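Local coordinates for protein folylpolyglutamate synthase/dihydrofolate synthase (Thermotoga maritima, PDB 1O5Z) that probably adds glutamate to dihydropteroate and to tetrahydrofolate polyglutamates at the cost of ATP, with magnesium as cofactor, at residues 52-56 with 165-171; 70-74 with 280-284; 176-180 with 190-194; 197-201 with 219-224; 201-207 with 226-232. One frame throughout, in Å; residues are numbered along the deposited sequence.

All five contacts lie in or around the large mixed sheet of the Mur ligase-type part of the chain, which probably binds ATP. Contact 1 joins strand 53-58 to the loop that leads into strand 173-175. Contact 2 packs helix 63-77 against helix 271-286, and Ile55 of contact 1 touches its Val70, Leu74 and Thr282. These two join distant parts of the chain. Contacts 3, 4 and 5 fall between the segments of contact 2 and join near neighbours in sequence. Contacts 4 and 5, with centres about 8 Å apart, share Ile201 and helix 214-227; contact 3 lies about 11 Å from contact 4, centre to centre. Lys202 of contact 5 reaches back to Asn166 and Val168 of contact 1.

Contact 1. Residues 52-56 with 165-171; sequences YKTIH and TNVVFPL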
# COMPACT_ATOMS: atom_id res chain seq x y z
N TYR A 52 -9.51 14.48 -15.21
CA TYR A 52 -10.12 13.16 -15.20
C TYR A 52 -10.83 12.97 -13.87
O TYR A 52 -10.55 13.64 -12.92
CB TYR A 52 -9.06 12.04 -15.39
CG TYR A 52 -7.72 12.36 -14.70
CD1 TYR A 52 -7.55 12.20 -13.31
CD2 TYR A 52 -6.66 12.88 -15.42
CE1 TYR A 52 -6.36 12.57 -12.69
CE2 TYR A 52 -5.46 13.22 -14.81
CZ TYR A 52 -5.34 13.10 -13.46
OH TYR A 52 -4.18 13.39 -12.87
N LYS A 53 -11.77 12.03 -13.83
CA LYS A 53 -12.45 11.64 -12.60
C LYS A 53 -11.46 10.96 -11.68
O LYS A 53 -10.46 10.39 -12.12
CB LYS A 53 -13.64 10.70 -12.87
CG LYS A 53 -14.69 11.20 -13.85
CD LYS A 53 -15.24 12.57 -13.39
CE LYS A 53 -16.35 13.16 -14.31
NZ LYS A 53 -16.40 14.67 -14.23
N THR A 54 -11.79 10.95 -10.40
CA THR A 54 -10.84 10.60 -9.39
C THR A 54 -11.56 9.85 -8.28
O THR A 54 -12.76 10.06 -8.06
CB THR A 54 -10.18 11.94 -8.99
OG1 THR A 54 -8.77 11.92 -9.36
CG2 THR A 54 -10.22 12.20 -7.59
N ILE A 55 -10.84 8.89 -7.66
CA ILE A 55 -11.34 8.21 -6.45
C ILE A 55 -10.24 8.29 -5.44
O ILE A 55 -9.08 8.12 -5.76
CB ILE A 55 -11.73 6.75 -6.73
CG1 ILE A 55 -12.91 6.73 -7.68
CG2 ILE A 55 -12.08 6.00 -5.43
CD1 ILE A 55 -13.14 5.34 -8.28
N HIS A 56 -10.61 8.62 -4.21
CA HIS A 56 -9.64 9.03 -3.22
C HIS A 56 -9.73 8.14 -2.01
O HIS A 56 -10.79 8.09 -1.41
CB HIS A 56 -9.86 10.49 -2.82
CG HIS A 56 -8.66 11.10 -2.18
ND1 HIS A 56 -8.71 12.28 -1.48
CD2 HIS A 56 -7.36 10.71 -2.16
CE1 HIS A 56 -7.50 12.58 -1.05
NE2 HIS A 56 -6.67 11.63 -1.42
N THR A 165 -2.23 14.40 -2.28
CA THR A 165 -3.33 13.91 -3.10
C THR A 165 -4.65 14.63 -2.89
O THR A 165 -5.59 14.44 -3.67
CB THR A 165 -3.61 12.37 -2.82
OG1 THR A 165 -3.93 12.18 -1.44
CG2 THR A 165 -2.40 11.47 -3.08
N ASN A 166 -4.76 15.38 -1.81
CA ASN A 166 -6.05 15.96 -1.39
C ASN A 166 -6.47 17.23 -2.16
O ASN A 166 -7.37 17.96 -1.75
CB ASN A 166 -6.03 16.25 0.11
CG ASN A 166 -7.40 16.41 0.67
OD1 ASN A 166 -8.33 15.69 0.24
ND2 ASN A 166 -7.56 17.37 1.58
N VAL A 167 -5.78 17.49 -3.27
CA VAL A 167 -6.13 18.54 -4.19
C VAL A 167 -7.29 18.12 -5.10
O VAL A 167 -7.79 18.93 -5.87
CB VAL A 167 -4.90 18.96 -5.00
CG1 VAL A 167 -3.86 19.55 -4.06
CG2 VAL A 167 -4.30 17.83 -5.78
N VAL A 168 -7.68 16.85 -5.04
CA VAL A 168 -8.70 16.32 -5.94
C VAL A 168 -10.09 16.62 -5.41
O VAL A 168 -10.26 16.90 -4.23
CB VAL A 168 -8.59 14.78 -6.16
CG1 VAL A 168 -7.23 14.41 -6.68
CG2 VAL A 168 -8.91 13.97 -4.89
N PHE A 169 -11.06 16.56 -6.33
CA PHE A 169 -12.49 16.43 -6.02
C PHE A 169 -13.01 15.10 -6.63
O PHE A 169 -13.28 15.02 -7.83
CB PHE A 169 -13.23 17.61 -6.57
CG PHE A 169 -14.25 18.11 -5.66
CD1 PHE A 169 -13.92 19.09 -4.72
CD2 PHE A 169 -15.56 17.60 -5.73
CE1 PHE A 169 -14.88 19.57 -3.84
CE2 PHE A 169 -16.57 18.07 -4.86
CZ PHE A 169 -16.24 19.07 -3.91
N PRO A 170 -13.07 14.05 -5.83
CA PRO A 170 -13.30 12.72 -6.34
C PRO A 170 -14.76 12.36 -6.52
O PRO A 170 -15.65 13.10 -6.09
CB PRO A 170 -12.66 11.84 -5.27
CG PRO A 170 -12.85 12.57 -4.01
CD PRO A 170 -12.86 14.04 -4.36
N LEU A 171 -15.01 11.21 -7.11
CA LEU A 171 -16.34 10.67 -7.17
C LEU A 171 -16.76 10.07 -5.80
O LEU A 171 -17.95 9.97 -5.47
CB LEU A 171 -16.40 9.58 -8.26
CG LEU A 171 -16.11 10.03 -9.69
CD1 LEU A 171 -16.00 8.80 -10.58
CD2 LEU A 171 -17.22 10.94 -10.16
O HOH W 1 -13.86 13.03 -9.78
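His56 and Thr165 are joined by a hydrogen bond from His56 NE2 to Thr165 OG1, 2.8 Å long. The hydroxyl sits 17° out of the ring plane. The imidazole reaches it because CG is anti to the backbone N (chi1 -160°), which carries the ring to the Thr165-Asn166 end of the loop. Asn166 OD1 lies at the ring edge, in plane, 3.5 Å from His56 CE1. Val168 CG2 lies over one face in a CH-pi contact, 4.1 Å from the ring centroid. Thr165 OG1 also bonds Asp163, and Asn166 OD1 is held by Lys202, so both groups are anchored. Cutting His56 back to an alanine is likely to leave Thr165 OG1 without this donor and open a gap beside Val168 CG2.

The tight part lies at Thr54. Its CG2 presses on both Val168 CB and Pro170 CB, at 3.4 Å from each, closer than usual for carbons. Thr54 OG1 is buried here with no polar partner in the model. Strand 53-58 is an inner strand of the parallel part of the sheet, and the loop 165-171 runs beside it before entering strand 173-175. Leu171 N donates to Thr54 O at 2.7 Å, nearly straight at 168°, just ahead of the pairing of His56 with Cys172 and Thr174.

Toward Lys53 the contact loosens. The exposed Lys53 crosses Leu171 at about a right angle, with Lys53 CB 3.8 Å from Leu171 CD1, and its amine leads away. A water bridges Thr54 N and Phe169 O here.

Contact 2. Residues 70-74 with 280-284; sequences VSNIL and LKTLE
Helices 63-77 and 271-286 meet at Val70 and Leu283, where the short axes of 70-74 and 280-284 approach to 10.5 Å and cross at -57°. Leu283 is the central side chain. Its CG stands anti to the carbonyl carbon (chi1 -76°), and its two methyls part toward different neighbours. CD1 goes to Ile73: Leu283 CD1 is 3.5 Å from Ile73 CD1 and also touches Ile73 CG2. CD2 goes between Val70 and Leu74. Leu283 CD2 lies 3.8 Å from Val70 CG1, and it is 3.9 Å from Leu74 CD2. Both of these side chains run past Leu283 in the opposite direction.

Leu280 sits one turn earlier. Its CB points away, but its end swings back and CD2 comes to 3.6 Å from Ile73 CD1, the two side chains crossing at about a right angle. At the other border Val70 CG2 meets Thr282 CG2 more loosely, at 4.2 Å. The hydroxyl of Thr282 bonds to Thr174 of strand 173-175 and to Val278 O within its own helix.

Helix 292-301 adds Ile295 beside Ile73 and Leu280. Strand 151-155 of the sheet lies against Val70 and Leu74. All six touching residues are buried, and no hydrogen bond passes between the segments. Here methyl groups meet, that of Thr282 included, so the contact rests on shape and exclusion of water.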
# COMPACT_ATOMS: atom_id res chain seq x y z
N VAL A 70 -10.01 -1.40 -6.13
CA VAL A 70 -10.76 -0.47 -6.92
C VAL A 70 -10.16 -0.32 -8.31
O VAL A 70 -10.89 -0.39 -9.29
CB VAL A 70 -10.93 0.88 -6.18
CG1 VAL A 70 -11.52 1.89 -7.07
CG2 VAL A 70 -11.86 0.70 -5.01
N SER A 71 -8.85 -0.12 -8.41
CA SER A 71 -8.22 0.03 -9.74
C SER A 71 -8.42 -1.20 -10.52
O SER A 71 -8.69 -1.12 -11.65
CB SER A 71 -6.70 0.27 -9.69
OG SER A 71 -6.44 1.30 -8.75
N ASN A 72 -8.11 -2.34 -9.93
CA ASN A 72 -8.20 -3.61 -10.63
C ASN A 72 -9.57 -3.90 -11.19
O ASN A 72 -9.68 -4.38 -12.32
CB ASN A 72 -7.67 -4.74 -9.76
CG ASN A 72 -6.20 -4.95 -10.01
OD1 ASN A 72 -5.82 -5.23 -11.16
ND2 ASN A 72 -5.37 -4.71 -9.01
N ILE A 73 -10.61 -3.54 -10.45
CA ILE A 73 -11.97 -3.78 -10.92
C ILE A 73 -12.31 -2.88 -12.14
O ILE A 73 -12.90 -3.32 -13.12
CB ILE A 73 -12.97 -3.56 -9.80
CG1 ILE A 73 -12.84 -4.67 -8.75
CG2 ILE A 73 -14.43 -3.52 -10.35
CD1 ILE A 73 -13.62 -4.38 -7.47
N LEU A 74 -11.91 -1.60 -12.04
CA LEU A 74 -12.15 -0.67 -13.11
C LEU A 74 -11.33 -0.98 -14.33
O LEU A 74 -11.81 -0.83 -15.45
CB LEU A 74 -11.82 0.73 -12.66
CG LEU A 74 -12.72 1.34 -11.57
CD1 LEU A 74 -12.03 2.57 -11.00
CD2 LEU A 74 -14.08 1.72 -12.13
N LEU A 280 -15.92 -2.32 -2.92
CA LEU A 280 -17.15 -2.47 -3.66
C LEU A 280 -18.11 -1.37 -3.30
O LEU A 280 -18.74 -0.78 -4.18
CB LEU A 280 -17.78 -3.85 -3.43
CG LEU A 280 -16.94 -5.10 -3.85
CD1 LEU A 280 -17.75 -6.42 -3.79
CD2 LEU A 280 -16.39 -4.93 -5.21
N LYS A 281 -18.24 -1.06 -2.00
CA LYS A 281 -19.01 0.14 -1.61
C LYS A 281 -18.42 1.40 -2.24
O LYS A 281 -19.15 2.21 -2.76
CB LYS A 281 -19.13 0.30 -0.10
CG LYS A 281 -20.20 1.35 0.42
CD LYS A 281 -21.30 1.86 -0.57
CE LYS A 281 -22.50 1.04 -0.62
NZ LYS A 281 -23.35 1.36 -1.84
N THR A 282 -17.11 1.56 -2.23
CA THR A 282 -16.53 2.72 -2.81
C THR A 282 -17.03 2.86 -4.24
O THR A 282 -17.50 3.90 -4.64
CB THR A 282 -15.04 2.60 -2.73
OG1 THR A 282 -14.62 2.72 -1.35
CG2 THR A 282 -14.35 3.76 -3.51
N LEU A 283 -17.02 1.74 -4.95
CA LEU A 283 -17.41 1.67 -6.36
C LEU A 283 -18.92 1.88 -6.57
O LEU A 283 -19.33 2.59 -7.50
CB LEU A 283 -16.94 0.33 -6.98
CG LEU A 283 -15.42 0.26 -7.30
CD1 LEU A 283 -14.94 -1.10 -7.74
CD2 LEU A 283 -15.05 1.26 -8.33
N GLU A 284 -19.73 1.28 -5.71
CA GLU A 284 -21.18 1.57 -5.74
C GLU A 284 -21.48 3.07 -5.56
O GLU A 284 -22.24 3.66 -6.34
CB GLU A 284 -21.91 0.77 -4.67
CG GLU A 284 -21.90 -0.75 -4.91
CD GLU A 284 -22.66 -1.53 -3.87
OE1 GLU A 284 -22.90 -1.02 -2.74
OE2 GLU A 284 -23.05 -2.65 -4.18

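Contact 3. Residues 176-180 with 190-194; sequences VTVDR and IEQIA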
# COMPACT_ATOMS: atom_id res chain seq x y z
N VAL A 176 -10.64 3.95 4.95
CA VAL A 176 -10.81 2.52 5.17
C VAL A 176 -10.92 2.26 6.68
O VAL A 176 -11.90 1.66 7.15
CB VAL A 176 -9.68 1.67 4.55
CG1 VAL A 176 -10.01 0.16 4.74
CG2 VAL A 176 -9.46 1.99 3.08
N THR A 177 -9.89 2.71 7.42
CA THR A 177 -9.86 2.70 8.87
C THR A 177 -9.23 3.94 9.47
O THR A 177 -8.53 4.69 8.81
CB THR A 177 -9.09 1.44 9.47
OG1 THR A 177 -7.66 1.46 9.18
CG2 THR A 177 -9.68 0.12 8.89
N VAL A 178 -9.47 4.09 10.77
CA VAL A 178 -8.77 5.03 11.61
C VAL A 178 -8.25 4.29 12.84
O VAL A 178 -9.03 3.95 13.74
CB VAL A 178 -9.70 6.19 12.03
CG1 VAL A 178 -8.94 7.16 12.95
CG2 VAL A 178 -10.36 6.86 10.78
N ASP A 179 -6.93 4.05 12.87
CA ASP A 179 -6.28 3.29 13.95
C ASP A 179 -5.15 4.11 14.59
O ASP A 179 -4.48 4.88 13.91
CB ASP A 179 -5.74 1.97 13.39
CG ASP A 179 -6.85 1.10 12.79
OD1 ASP A 179 -7.84 0.89 13.56
OD2 ASP A 179 -6.82 0.58 11.59
N ARG A 180 -4.96 3.90 15.89
CA ARG A 180 -3.98 4.64 16.73
C ARG A 180 -2.59 4.18 16.37
O ARG A 180 -2.45 3.22 15.63
CB ARG A 180 -4.23 4.37 18.23
CG ARG A 180 -4.42 5.59 19.16
CD ARG A 180 -5.40 5.28 20.35
NE ARG A 180 -5.84 6.45 21.14
CZ ARG A 180 -6.97 6.51 21.89
NH1 ARG A 180 -7.82 5.48 21.92
NH2 ARG A 180 -7.27 7.62 22.61
N ILE A 190 -7.50 9.07 18.78
CA ILE A 190 -8.29 8.64 17.64
C ILE A 190 -9.04 9.78 16.99
O ILE A 190 -9.17 9.84 15.77
CB ILE A 190 -9.29 7.53 18.07
CG1 ILE A 190 -8.54 6.21 18.25
CG2 ILE A 190 -10.45 7.35 17.04
CD1 ILE A 190 -7.83 5.68 16.97
N GLU A 191 -9.55 10.68 17.81
CA GLU A 191 -10.36 11.76 17.33
C GLU A 191 -9.52 12.71 16.48
O GLU A 191 -9.97 13.14 15.42
CB GLU A 191 -11.05 12.43 18.52
CG GLU A 191 -12.05 11.49 19.23
CD GLU A 191 -11.57 10.82 20.54
OE1 GLU A 191 -10.45 11.15 21.02
OE2 GLU A 191 -12.33 9.98 21.11
N GLN A 192 -8.28 12.96 16.90
CA GLN A 192 -7.35 13.79 16.11
C GLN A 192 -6.95 13.17 14.78
O GLN A 192 -6.94 13.83 13.74
CB GLN A 192 -6.07 14.05 16.89
CG GLN A 192 -6.26 14.99 18.05
CD GLN A 192 -5.00 15.20 18.81
OE1 GLN A 192 -4.82 14.58 19.83
NE2 GLN A 192 -4.10 16.05 18.31
N ILE A 193 -6.59 11.90 14.86
CA ILE A 193 -6.27 11.11 13.67
C ILE A 193 -7.48 11.08 12.72
O ILE A 193 -7.37 11.35 11.54
CB ILE A 193 -5.85 9.67 14.09
CG1 ILE A 193 -4.52 9.72 14.88
CG2 ILE A 193 -5.73 8.74 12.84
CD1 ILE A 193 -4.28 8.52 15.77
N ALA A 194 -8.62 10.71 13.27
CA ALA A 194 -9.89 10.74 12.55
C ALA A 194 -10.14 12.07 11.89
O ALA A 194 -10.63 12.12 10.78
CB ALA A 194 -11.07 10.41 13.50
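Ile190 CD1 rests against the backbone of the loop 176-180, 3.5 Å from Arg180 N and 3.9 Å from Val178 O. Both torsions of Ile190 are near -60° (chi1 -76°, chi2 -61°), which folds this methyl toward the loop. Ile190 CG1 lies over one face of the Arg180 guanidinium, 3.8 Å from Arg180 NH1, and the two side chains cross at about a right angle. Ile190 N lies over the same face, toward the rim. Arg180 is exposed and touches a crystal neighbour, which may influence its pose. With an alanine in place of Ile190, the guanidinium is likely to lose part of the surface it lies on and turn more freely.

Val178 fills the other end. Its CG1 touches Ile193 CG2 at 3.6 Å, the two side chains sliding past each other in opposite directions. The same Val178 CG1 stands 3.9 Å from Ala194 CB. Ile193 CD1 reaches farther along the loop, to 4.0 Å from Arg180 CA.

The loop follows strand 173-175 and leads, through residues that are not modelled (181-187), to helix 190-197. It is tied to the P-loop, which probably binds nucleotide: Asp179 N bonds Thr60, and Thr177 and Asp179 both bond Asn61.

Farther out, other polar bonds fix the loop. Thr177 OG1 donates to Asp179 OD2 at 2.7 Å, from 47° above the carboxylate plane. Asp179 also forms a salt bridge with Lys213. Val178 N is bonded to Glu211. Ala216 of helix 214-227 lies against both Val178 and Ile190.

Contact 4. Residues 197-201 with 219-224; sequences KSGII and VMEDVA. With SO4 (sulfate ion), chain B.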
# COMPACT_ATOMS: atom_id res chain seq x y z
N LYS A 197 -7.78 12.58 8.78
CA LYS A 197 -8.29 11.73 7.73
C LYS A 197 -9.59 12.22 7.08
O LYS A 197 -9.80 12.05 5.89
CB LYS A 197 -8.47 10.28 8.25
CG LYS A 197 -7.16 9.65 8.54
CD LYS A 197 -7.12 8.18 8.44
CE LYS A 197 -5.80 7.65 9.08
NZ LYS A 197 -4.60 8.48 8.88
N SER A 198 -10.49 12.80 7.87
CA SER A 198 -11.71 13.28 7.26
C SER A 198 -11.54 14.59 6.50
O SER A 198 -12.53 15.07 5.96
CB SER A 198 -12.90 13.33 8.25
OG SER A 198 -12.48 13.44 9.56
N GLY A 199 -10.31 15.12 6.39
CA GLY A 199 -10.00 16.22 5.45
C GLY A 199 -10.11 15.90 3.96
O GLY A 199 -10.09 16.81 3.12
N ILE A 200 -10.18 14.60 3.62
CA ILE A 200 -10.49 14.15 2.25
C ILE A 200 -11.98 14.04 1.95
O ILE A 200 -12.35 13.68 0.83
CB ILE A 200 -9.78 12.80 1.94
CG1 ILE A 200 -10.50 11.59 2.56
CG2 ILE A 200 -8.32 12.82 2.48
CD1 ILE A 200 -10.02 10.25 1.93
N ILE A 201 -12.83 14.31 2.93
CA ILE A 201 -14.28 14.43 2.70
C ILE A 201 -14.56 15.77 2.00
O ILE A 201 -14.17 16.82 2.50
CB ILE A 201 -15.11 14.34 3.99
CG1 ILE A 201 -14.88 13.00 4.68
CG2 ILE A 201 -16.60 14.52 3.66
CD1 ILE A 201 -15.48 12.87 6.10
N VAL A 219 -16.50 11.78 14.28
CA VAL A 219 -15.84 12.85 13.56
C VAL A 219 -16.28 12.85 12.09
O VAL A 219 -16.70 13.87 11.55
CB VAL A 219 -14.29 12.73 13.65
CG1 VAL A 219 -13.61 13.87 12.88
CG2 VAL A 219 -13.84 12.66 15.09
N MET A 220 -16.16 11.69 11.45
CA MET A 220 -16.50 11.55 10.04
C MET A 220 -17.96 11.89 9.80
O MET A 220 -18.27 12.51 8.80
CB MET A 220 -16.20 10.13 9.54
CG MET A 220 -14.75 9.74 9.65
SD MET A 220 -14.29 8.17 8.90
CE MET A 220 -14.60 6.98 10.20
N GLU A 221 -18.84 11.47 10.71
CA GLU A 221 -20.25 11.82 10.62
C GLU A 221 -20.43 13.32 10.61
O GLU A 221 -21.19 13.85 9.80
CB GLU A 221 -21.03 11.25 11.82
CG GLU A 221 -21.30 9.75 11.69
CD GLU A 221 -21.68 9.09 13.02
OE1 GLU A 221 -22.06 9.80 13.99
OE2 GLU A 221 -21.58 7.85 13.10
N ASP A 222 -19.76 14.00 11.55
CA ASP A 222 -19.86 15.44 11.67
C ASP A 222 -19.36 16.13 10.41
O ASP A 222 -20.01 17.03 9.90
CB ASP A 222 -19.14 15.94 12.93
CG ASP A 222 -19.81 15.46 14.22
OD1 ASP A 222 -19.78 16.18 15.25
OD2 ASP A 222 -20.43 14.37 14.30
N VAL A 223 -18.21 15.70 9.89
CA VAL A 223 -17.68 16.31 8.65
C VAL A 223 -18.56 16.08 7.41
O VAL A 223 -18.89 17.03 6.69
CB VAL A 223 -16.25 15.88 8.36
CG1 VAL A 223 -15.76 16.51 7.08
CG2 VAL A 223 -15.36 16.28 9.55
N ALA A 224 -18.95 14.83 7.19
CA ALA A 224 -19.86 14.46 6.08
C ALA A 224 -21.21 15.17 6.17
O ALA A 224 -21.71 15.68 5.18
CB ALA A 224 -20.08 12.95 6.05
S SO4 B . -1.84 7.28 7.57
O1 SO4 B . -0.80 7.06 6.56
O2 SO4 B . -1.80 6.20 8.55
O3 SO4 B . -3.12 7.30 6.84
O4 SO4 B . -1.70 8.57 8.22
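The torsions of Ile201 and Val223 bring their methyls together. Ile201 has CG1 anti to the carbonyl carbon (chi1 -60°) and an extended chi2, which carries CD1 out to the helix. Val223 has CG1 anti to the backbone N (chi1 180°), turned to receive it. Ile201 CD1 lies 3.8 Å from Val223 CG1. Farther along, Ile201 CG2 reaches Ala224 CA at 4.1 Å, and Ile201 CD1 also nears the Met220 carbonyl.

Ser198 forms the other half of the contact. Its OG sits 3.5 Å from Val219 CG1, and the Ser198 carbonyl O is 3.7 Å from Val223 CG1. The hydroxyl is polar among methyls but has a partner, the Ala194 carbonyl one turn back.

Lys197 leads away from helix 214-227. Its NZ gives a hydrogen bond to sulfate O3 at 2.8 Å and a weak one to sulfate O4. Gly159 N also holds this ion, which probably came from the crystallisation liquor.

The segment 197-201 thus leaves helix 190-197 along helix 214-227. Met220 bridges outward to strands 173-175, 207-209 and 231-233, and so seats its helix on the sheet, while Ile201 touches Leu207 of strand 207-209.

Contact 5. Residues 201-207 with 226-232; sequences IKERVPL and KKSSRMY
The Tyr232 ring has Pro206 CB at its edge, 4.0 Å from Tyr232 CE1, and Leu207 O also near its plane. One ring face carries the Arg230 guanidinium, offset so that Arg230 NH1 lies toward the rim of the ring. Tyr232 CE2 in turn lies 3.6 Å above the guanidinium plane, over its centre. Lys281 makes a cation-pi contact with the same ring. A second guanidinium, that of Arg204, has Ser228 CB over one face, 3.5 Å above its plane and toward the rim.

These groups flank a parallel pairing of strands 207-209 and 231-233, linked by helix 214-227 in a beta-alpha-beta crossover. Strand 231-233 is the outermost strand on this side of the sheet. Leu207 N donates to Arg230 O at 2.8 Å, and Tyr232 N to Leu207 O at 2.7 Å. On the sheet face that turns to Met220, Leu207 and Met231 lie side by side and point the same way. There Leu207 CD2 touches Met231 CG.

Ahead of the strands a type II turn, Lys202 to Val205, meets the Schellman motif at the end of the helix. Arg204 N donates to Lys227 O at 2.7 Å with an N-H...O angle of 160°, nearly in line with the carbonyl. A water links Arg204 O with Arg230 N. Facing the turn, Ser229 OG lies 2.8 Å from both Val205 O and Lys202 O.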
# COMPACT_ATOMS: atom_id res chain seq x y z
N ILE A 201 -12.83 14.31 2.93
CA ILE A 201 -14.28 14.43 2.70
C ILE A 201 -14.56 15.77 2.00
O ILE A 201 -14.17 16.82 2.50
CB ILE A 201 -15.11 14.34 3.99
CG1 ILE A 201 -14.88 13.00 4.68
CG2 ILE A 201 -16.60 14.52 3.66
CD1 ILE A 201 -15.48 12.87 6.10
N LYS A 202 -15.28 15.68 0.87
CA LYS A 202 -15.48 16.81 -0.03
C LYS A 202 -16.97 17.04 -0.22
O LYS A 202 -17.79 16.11 -0.09
CB LYS A 202 -14.81 16.51 -1.36
CG LYS A 202 -13.27 16.41 -1.28
CD LYS A 202 -12.61 17.74 -0.86
CE LYS A 202 -11.17 17.54 -0.44
NZ LYS A 202 -10.38 16.70 -1.40
N GLU A 203 -17.33 18.28 -0.52
CA GLU A 203 -18.71 18.72 -0.58
C GLU A 203 -19.56 17.85 -1.50
O GLU A 203 -19.28 17.72 -2.66
CB GLU A 203 -18.78 20.17 -1.04
CG GLU A 203 -20.19 20.78 -1.03
CD GLU A 203 -20.70 21.11 0.36
OE1 GLU A 203 -19.89 21.12 1.31
OE2 GLU A 203 -21.93 21.36 0.47
N ARG A 204 -20.60 17.26 -0.94
CA ARG A 204 -21.52 16.43 -1.71
C ARG A 204 -20.91 15.13 -2.21
O ARG A 204 -21.61 14.33 -2.77
CB ARG A 204 -22.07 17.20 -2.91
CG ARG A 204 -22.87 18.38 -2.50
CD ARG A 204 -24.30 18.05 -2.34
NE ARG A 204 -25.00 19.09 -1.61
CZ ARG A 204 -26.28 19.04 -1.29
NH1 ARG A 204 -27.01 17.99 -1.68
NH2 ARG A 204 -26.85 20.03 -0.60
N VAL A 205 -19.63 14.90 -1.96
CA VAL A 205 -18.98 13.70 -2.43
C VAL A 205 -19.22 12.67 -1.37
O VAL A 205 -18.95 12.92 -0.21
CB VAL A 205 -17.45 13.89 -2.60
CG1 VAL A 205 -16.72 12.58 -2.85
CG2 VAL A 205 -17.16 14.88 -3.73
N PRO A 206 -19.70 11.51 -1.73
CA PRO A 206 -19.92 10.48 -0.71
C PRO A 206 -18.64 10.07 0.00
O PRO A 206 -17.52 10.30 -0.49
CB PRO A 206 -20.48 9.30 -1.51
CG PRO A 206 -20.05 9.57 -2.94
CD PRO A 206 -20.11 11.06 -3.08
N LEU A 207 -18.83 9.50 1.19
CA LEU A 207 -17.74 8.94 1.98
C LEU A 207 -18.08 7.47 2.27
O LEU A 207 -19.22 7.15 2.70
CB LEU A 207 -17.62 9.66 3.33
CG LEU A 207 -16.88 8.90 4.45
CD1 LEU A 207 -15.38 8.72 4.07
CD2 LEU A 207 -17.05 9.62 5.77
N LYS A 226 -21.78 17.96 7.59
CA LYS A 226 -21.45 19.35 7.24
C LYS A 226 -21.24 19.52 5.76
O LYS A 226 -21.73 20.49 5.20
CB LYS A 226 -20.15 19.79 7.92
CG LYS A 226 -20.33 20.68 9.12
CD LYS A 226 -18.95 20.97 9.78
CE LYS A 226 -18.84 22.41 10.34
NZ LYS A 226 -19.60 22.64 11.60
N LYS A 227 -20.49 18.61 5.14
CA LYS A 227 -20.22 18.65 3.68
C LYS A 227 -21.39 18.14 2.79
O LYS A 227 -21.28 18.10 1.54
CB LYS A 227 -18.95 17.85 3.37
CG LYS A 227 -17.73 18.38 4.09
CD LYS A 227 -16.98 19.43 3.30
CE LYS A 227 -16.39 20.48 4.25
NZ LYS A 227 -14.92 20.74 4.04
N SER A 228 -22.49 17.75 3.42
CA SER A 228 -23.64 17.16 2.73
C SER A 228 -23.22 15.94 1.89
O SER A 228 -23.70 15.71 0.77
CB SER A 228 -24.36 18.23 1.90
OG SER A 228 -24.48 19.43 2.63
N SER A 229 -22.31 15.16 2.47
CA SER A 229 -21.78 13.94 1.88
C SER A 229 -22.52 12.75 2.44
O SER A 229 -22.60 12.55 3.65
CB SER A 229 -20.32 13.78 2.26
OG SER A 229 -19.56 14.85 1.75
N ARG A 230 -23.03 11.92 1.55
CA ARG A 230 -23.60 10.67 1.98
C ARG A 230 -22.49 9.73 2.45
O ARG A 230 -21.53 9.48 1.73
CB ARG A 230 -24.40 10.05 0.84
CG ARG A 230 -25.21 8.87 1.27
CD ARG A 230 -26.27 8.46 0.25
NE ARG A 230 -27.17 7.35 0.63
CZ ARG A 230 -27.12 6.55 1.74
NH1 ARG A 230 -26.20 6.64 2.73
NH2 ARG A 230 -28.06 5.60 1.82
N MET A 231 -22.66 9.20 3.65
CA MET A 231 -21.68 8.35 4.31
C MET A 231 -22.13 6.89 4.37
O MET A 231 -23.27 6.58 4.78
CB MET A 231 -21.51 8.86 5.75
CG MET A 231 -20.45 8.14 6.55
SD MET A 231 -20.19 9.06 8.08
CE MET A 231 -18.94 8.04 8.87
N TYR A 232 -21.23 5.98 4.02
CA TYR A 232 -21.55 4.57 4.12
C TYR A 232 -20.55 3.91 5.00
O TYR A 232 -19.34 4.11 4.85
CB TYR A 232 -21.49 3.90 2.77
CG TYR A 232 -22.31 4.51 1.69
CD1 TYR A 232 -21.80 5.58 0.95
CD2 TYR A 232 -23.59 3.99 1.37
CE1 TYR A 232 -22.54 6.14 -0.09
CE2 TYR A 232 -24.34 4.52 0.33
CZ TYR A 232 -23.80 5.60 -0.42
OH TYR A 232 -24.50 6.17 -1.46
O HOH W 2 -22.50 21.17 2.88
O HOH W 3 -22.91 12.16 -1.02